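Local coordinates for fatty acid-binding protein homolog (Ascaris suum, PDB 6I8X) that binds fatty acids inside a beta-barrel and may sequester potentially toxic fatty acids and their peroxidation products or help maintain the eggshell's lipid layer, at residues A[71-84]-A[87-100]. Numbering follows the deposited sequence.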
loop_
_atom_site.group_PDB
_atom_site.type_symbol
_atom_site.label_atom_id
_atom_site.label_comp_id
_atom_site.label_asym_id
_atom_site.label_seq_id
_atom_site.Cartn_x
_atom_site.Cartn_y
_atom_site.Cartn_z
ATOM N N LYS A 71 13.094 -7.092 1.071
ATOM C CA LYS A 71 11.856 -7.723 1.500
ATOM C C LYS A 71 10.738 -7.601 0.474
ATOM O O LYS A 71 10.533 -6.534 -0.083
ATOM C CB LYS A 71 11.407 -7.068 2.842
ATOM C CG LYS A 71 10.222 -7.723 3.566
ATOM C CD LYS A 71 10.519 -9.129 4.015
ATOM C CE LYS A 71 9.376 -9.708 4.789
ATOM N NZ LYS A 71 9.697 -11.099 5.184
ATOM N N ASP A 72 9.977 -8.681 0.280
ATOM C CA ASP A 72 8.774 -8.705 -0.556
ATOM C C ASP A 72 7.587 -9.131 0.302
ATOM O O ASP A 72 7.768 -9.909 1.229
ATOM C CB ASP A 72 8.926 -9.655 -1.752
ATOM C CG ASP A 72 10.083 -9.321 -2.695
ATOM O OD1 ASP A 72 10.408 -8.114 -2.845
ATOM O OD2 ASP A 72 10.674 -10.268 -3.273
ATOM N N THR A 73 6.391 -8.579 0.035
ATOM C CA THR A 73 5.135 -8.968 0.694
ATOM C C THR A 73 4.175 -9.492 -0.362
ATOM O O THR A 73 4.262 -9.107 -1.528
ATOM C CB THR A 73 4.529 -7.879 1.611
ATOM O OG1 THR A 73 4.089 -6.754 0.864
ATOM C CG2 THR A 73 5.462 -7.451 2.716
ATOM N N HIS A 74 3.312 -10.437 0.025
ATOM C CA HIS A 74 2.361 -11.079 -0.880
ATOM C C HIS A 74 1.069 -11.321 -0.113
ATOM O O HIS A 74 0.973 -12.271 0.680
ATOM C CB HIS A 74 2.914 -12.413 -1.435
ATOM C CG HIS A 74 4.335 -12.362 -1.902
ATOM N ND1 HIS A 74 4.654 -12.121 -3.234
ATOM C CD2 HIS A 74 5.482 -12.557 -1.206
ATOM C CE1 HIS A 74 5.974 -12.178 -3.300
ATOM N NE2 HIS A 74 6.514 -12.433 -2.106
ATOM N N HIS A 75 0.084 -10.442 -0.340
ATOM C CA HIS A 75 -1.239 -10.498 0.297
ATOM C C HIS A 75 -2.244 -11.100 -0.687
ATOM O O HIS A 75 -2.574 -10.475 -1.690
ATOM C CB HIS A 75 -1.647 -9.097 0.784
ATOM C CG HIS A 75 -0.578 -8.428 1.602
ATOM N ND1 HIS A 75 0.132 -9.121 2.582
ATOM C CD2 HIS A 75 -0.130 -7.148 1.562
ATOM C CE1 HIS A 75 0.986 -8.245 3.087
ATOM N NE2 HIS A 75 0.839 -7.038 2.533
ATOM N N LYS A 76 -2.678 -12.343 -0.418
ATOM C CA LYS A 76 -3.572 -13.109 -1.293
ATOM C C LYS A 76 -4.994 -13.245 -0.804
ATOM O O LYS A 76 -5.226 -13.511 0.375
ATOM C CB LYS A 76 -2.998 -14.513 -1.567
ATOM C CG LYS A 76 -1.524 -14.547 -2.011
ATOM C CD LYS A 76 -1.325 -14.120 -3.467
ATOM C CE LYS A 76 -0.000 -14.592 -4.019
ATOM N NZ LYS A 76 0.072 -16.082 -4.113
ATOM N N ASP A 77 -5.942 -13.123 -1.750
ATOM C CA ASP A 77 -7.383 -13.285 -1.579
ATOM C C ASP A 77 -8.027 -12.334 -0.586
ATOM O O ASP A 77 -8.881 -12.760 0.197
ATOM C CB ASP A 77 -7.735 -14.749 -1.223
ATOM C CG ASP A 77 -7.970 -15.575 -2.449
ATOM O OD1 ASP A 77 -8.937 -15.279 -3.177
ATOM O OD2 ASP A 77 -7.161 -16.480 -2.711
ATOM N N TRP A 78 -7.665 -11.058 -0.634
ATOM C CA TRP A 78 -8.293 -10.093 0.263
ATOM C C TRP A 78 -9.520 -9.394 -0.383
ATOM O O TRP A 78 -9.663 -9.381 -1.604
ATOM C CB TRP A 78 -7.288 -9.092 0.839
ATOM C CG TRP A 78 -6.503 -8.346 -0.203
ATOM C CD1 TRP A 78 -5.246 -8.641 -0.641
ATOM C CD2 TRP A 78 -6.908 -7.159 -0.908
ATOM N NE1 TRP A 78 -4.845 -7.723 -1.576
ATOM C CE2 TRP A 78 -5.859 -6.822 -1.789
ATOM C CE3 TRP A 78 -8.069 -6.359 -0.895
ATOM C CZ2 TRP A 78 -5.934 -5.731 -2.665
ATOM C CZ3 TRP A 78 -8.166 -5.304 -1.790
ATOM C CH2 TRP A 78 -7.097 -4.982 -2.650
ATOM N N ALA A 79 -10.404 -8.855 0.448
ATOM C CA ALA A 79 -11.577 -8.136 -0.012
ATOM C C ALA A 79 -11.530 -6.717 0.547
ATOM O O ALA A 79 -10.963 -6.495 1.626
ATOM C CB ALA A 79 -12.844 -8.848 0.467
ATOM N N LEU A 80 -12.116 -5.753 -0.176
ATOM C CA LEU A 80 -12.202 -4.365 0.299
ATOM C C LEU A 80 -13.120 -4.289 1.552
ATOM O O LEU A 80 -14.205 -4.894 1.579
ATOM C CB LEU A 80 -12.670 -3.425 -0.832
ATOM C CG LEU A 80 -11.660 -3.225 -2.003
ATOM C CD1 LEU A 80 -12.326 -2.576 -3.212
ATOM C CD2 LEU A 80 -10.453 -2.393 -1.581
ATOM N N GLY A 81 -12.606 -3.652 2.609
ATOM C CA GLY A 81 -13.274 -3.505 3.902
ATOM C C GLY A 81 -13.118 -4.701 4.825
ATOM O O GLY A 81 -13.662 -4.702 5.930
ATOM N N GLU A 82 -12.381 -5.740 4.403
ATOM C CA GLU A 82 -12.187 -6.932 5.237
ATOM C C GLU A 82 -10.738 -7.055 5.744
ATOM O O GLU A 82 -9.799 -7.279 4.971
ATOM C CB GLU A 82 -12.644 -8.185 4.482
ATOM C CG GLU A 82 -12.573 -9.460 5.302
ATOM C CD GLU A 82 -12.591 -10.705 4.447
ATOM O OE1 GLU A 82 -13.700 -11.173 4.111
ATOM O OE2 GLU A 82 -11.498 -11.201 4.095
ATOM N N GLU A 83 -10.568 -6.898 7.059
ATOM C CA GLU A 83 -9.280 -6.973 7.750
ATOM C C GLU A 83 -8.702 -8.392 7.699
ATOM O O GLU A 83 -9.439 -9.365 7.868
ATOM C CB GLU A 83 -9.450 -6.517 9.216
ATOM C CG GLU A 83 -8.142 -6.357 9.972
ATOM C CD GLU A 83 -8.280 -5.916 11.417
ATOM O OE1 GLU A 83 -8.624 -6.766 12.269
ATOM O OE2 GLU A 83 -7.994 -4.732 11.707
ATOM N N PHE A 84 -7.387 -8.494 7.489
ATOM C CA PHE A 84 -6.626 -9.745 7.481
ATOM C C PHE A 84 -5.307 -9.511 8.228
ATOM O O PHE A 84 -4.899 -8.365 8.439
ATOM C CB PHE A 84 -6.346 -10.229 6.035
ATOM C CG PHE A 84 -5.521 -9.322 5.134
ATOM C CD1 PHE A 84 -6.129 -8.335 4.372
ATOM C CD2 PHE A 84 -4.148 -9.515 4.996
ATOM C CE1 PHE A 84 -5.382 -7.531 3.512
ATOM C CE2 PHE A 84 -3.397 -8.723 4.131
ATOM C CZ PHE A 84 -4.017 -7.739 3.384
ATOM N N GLU A 87 2.365 -10.744 7.168
ATOM C CA GLU A 87 3.677 -10.174 7.345
ATOM C C GLU A 87 3.794 -8.932 6.451
ATOM O O GLU A 87 3.413 -8.961 5.268
ATOM C CB GLU A 87 4.767 -11.212 7.026
ATOM C CG GLU A 87 6.170 -10.709 7.317
ATOM C CD GLU A 87 7.293 -11.715 7.159
ATOM O OE1 GLU A 87 7.370 -12.368 6.095
ATOM O OE2 GLU A 87 8.153 -11.781 8.067
ATOM N N ALA A 88 4.313 -7.837 7.042
ATOM C CA ALA A 88 4.527 -6.581 6.347
ATOM C C ALA A 88 6.014 -6.443 6.000
ATOM O O ALA A 88 6.793 -7.357 6.308
ATOM C CB ALA A 88 4.038 -5.413 7.193
ATOM N N LEU A 89 6.390 -5.335 5.318
ATOM C CA LEU A 89 7.748 -5.046 4.826
ATOM C C LEU A 89 8.814 -4.900 5.927
ATOM O O LEU A 89 10.002 -5.057 5.653
ATOM C CB LEU A 89 7.749 -3.811 3.901
ATOM C CG LEU A 89 7.163 -3.995 2.493
ATOM C CD1 LEU A 89 6.992 -2.653 1.823
ATOM C CD2 LEU A 89 8.020 -4.931 1.637
ATOM N N ASP A 90 8.380 -4.658 7.173
ATOM C CA ASP A 90 9.252 -4.542 8.330
ATOM C C ASP A 90 9.530 -5.924 8.955
ATOM O O ASP A 90 10.194 -6.002 9.994
ATOM C CB ASP A 90 8.633 -3.559 9.344
ATOM C CG ASP A 90 7.267 -3.926 9.913
ATOM O OD1 ASP A 90 6.696 -4.952 9.486
ATOM O OD2 ASP A 90 6.772 -3.187 10.799
ATOM N N SER A 91 9.031 -7.012 8.305
ATOM C CA SER A 91 9.158 -8.432 8.694
ATOM C C SER A 91 8.387 -8.797 9.961
ATOM O O SER A 91 8.699 -9.799 10.620
ATOM C CB SER A 91 10.619 -8.873 8.797
ATOM O OG SER A 91 11.214 -8.897 7.512
ATOM N N THR A 92 7.357 -8.014 10.278
ATOM C CA THR A 92 6.499 -8.266 11.433
ATOM C C THR A 92 5.053 -8.486 10.944
ATOM O O THR A 92 4.727 -8.178 9.797
ATOM C CB THR A 92 6.600 -7.106 12.466
ATOM O OG1 THR A 92 5.948 -5.939 11.938
ATOM C CG2 THR A 92 8.048 -6.782 12.878
ATOM N N GLN A 93 4.197 -9.001 11.830
ATOM C CA GLN A 93 2.783 -9.235 11.568
ATOM C C GLN A 93 2.002 -7.944 11.768
ATOM O O GLN A 93 2.207 -7.240 12.756
ATOM C CB GLN A 93 2.239 -10.321 12.512
ATOM C CG GLN A 93 2.842 -11.700 12.274
ATOM C CD GLN A 93 2.333 -12.305 11.001
ATOM O OE1 GLN A 93 1.148 -12.610 10.861
ATOM N NE2 GLN A 93 3.226 -12.482 10.045
ATOM N N HIS A 94 1.117 -7.633 10.827
ATOM C CA HIS A 94 0.271 -6.442 10.867
ATOM C C HIS A 94 -1.136 -6.871 10.549
ATOM O O HIS A 94 -1.324 -7.840 9.818
ATOM C CB HIS A 94 0.673 -5.414 9.754
ATOM C CG HIS A 94 1.916 -4.606 9.992
ATOM N ND1 HIS A 94 2.190 -3.482 9.228
ATOM C CD2 HIS A 94 2.941 -4.799 10.860
ATOM C CE1 HIS A 94 3.358 -3.024 9.658
ATOM N NE2 HIS A 94 3.839 -3.770 10.651
ATOM N N LYS A 95 -2.115 -6.107 11.029
ATOM C CA LYS A 95 -3.504 -6.242 10.661
ATOM C C LYS A 95 -3.679 -5.219 9.524
ATOM O O LYS A 95 -3.342 -4.040 9.677
ATOM C CB LYS A 95 -4.438 -5.978 11.859
ATOM C CG LYS A 95 -4.502 -7.184 12.806
ATOM C CD LYS A 95 -5.604 -7.058 13.839
ATOM C CE LYS A 95 -5.654 -8.235 14.795
ATOM N NZ LYS A 95 -5.947 -9.527 14.106
ATOM N N ILE A 96 -4.067 -5.707 8.337
ATOM C CA ILE A 96 -4.219 -4.864 7.151
ATOM C C ILE A 96 -5.656 -4.857 6.650
ATOM O O ILE A 96 -6.302 -5.891 6.616
ATOM C CB ILE A 96 -3.231 -5.282 6.017
ATOM C CG1 ILE A 96 -1.756 -5.425 6.557
ATOM C CG2 ILE A 96 -3.349 -4.330 4.789
ATOM C CD1 ILE A 96 -0.774 -6.254 5.672
ATOM N N THR A 97 -6.111 -3.695 6.180
ATOM C CA THR A 97 -7.393 -3.550 5.533
ATOM C C THR A 97 -7.233 -2.635 4.339
ATOM O O THR A 97 -6.851 -1.481 4.513
ATOM C CB THR A 97 -8.481 -2.968 6.481
ATOM O OG1 THR A 97 -8.433 -3.596 7.764
ATOM C CG2 THR A 97 -9.874 -3.054 5.878
ATOM N N PHE A 98 -7.616 -3.117 3.138
ATOM C CA PHE A 98 -7.722 -2.261 1.963
ATOM C C PHE A 98 -9.181 -1.860 1.909
ATOM O O PHE A 98 -10.054 -2.660 2.253
ATOM C CB PHE A 98 -7.359 -2.995 0.680
ATOM C CG PHE A 98 -5.894 -3.321 0.551
ATOM C CD1 PHE A 98 -5.017 -2.427 -0.053
ATOM C CD2 PHE A 98 -5.396 -4.539 0.993
ATOM C CE1 PHE A 98 -3.667 -2.747 -0.202
ATOM C CE2 PHE A 98 -4.037 -4.860 0.833
ATOM C CZ PHE A 98 -3.188 -3.964 0.236
ATOM N N ASP A 99 -9.455 -0.620 1.508
ATOM C CA ASP A 99 -10.814 -0.107 1.400
ATOM C C ASP A 99 -10.872 1.027 0.401
ATOM O O ASP A 99 -9.838 1.547 0.002
ATOM C CB ASP A 99 -11.323 0.346 2.775
ATOM C CG ASP A 99 -12.820 0.154 3.014
ATOM O OD1 ASP A 99 -13.568 -0.106 2.019
ATOM O OD2 ASP A 99 -13.253 0.304 4.175
ATOM N N LEU A 100 -12.077 1.387 -0.031
ATOM C CA LEU A 100 -12.328 2.485 -0.965
ATOM C C LEU A 100 -12.977 3.616 -0.219
ATOM O O LEU A 100 -13.992 3.400 0.435
ATOM C CB LEU A 100 -13.292 2.051 -2.096
ATOM C CG LEU A 100 -12.743 1.210 -3.251
ATOM C CD1 LEU A 100 -13.830 1.014 -4.316
ATOM C CD2 LEU A 100 -11.523 1.870 -3.911
HETATM O O HOH W 1 3.382 -10.748 3.148
HETATM O O HOH W 2 -8.500 -5.818 3.062
HETATM O O HOH W 3 -6.374 -2.960 9.931
#
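W78, with CG wedged between its backbone N and carbonyl carbon (chi1 56°), and F98, with CG anti to its carbonyl carbon (chi1 -70°), swing their rings into a face-to-face stack, six-membered ring on phenyl, centroids 4.1 Å apart. F98 CE2 also meets F84 CZ edge to edge, while I96 CB lies over a face of the F84 ring. I96 sends CD1 over the H75 imidazole, 4.0 Å from the ring centroid; the branched isoleucine thus offers CB to one ring and CD1 to the other. H75 ND1 bonds D86, and its CE1 edge faces E87 O. F84 and I96 are an antiparallel hydrogen-bonded pair, I96 N to F84 O being 2.8 Å. G81, in a type II turn at a positive phi that favours glycine, gives its N-H to F98 O almost straight (175°), and one water ties A79 O and E82 O to F98 N. Water joins H74 N to E87 O, and K71 NZ reaches E87 OE1 at 2.8 Å in a salt bridge. L89 packs on T73 CG2 and touches the bound vaccenic acid. At this open seam between strands 72-78 and 84-87, characteristic of fatty acid-binding proteins, side-chain packing and a bridging water stand in for backbone pairing.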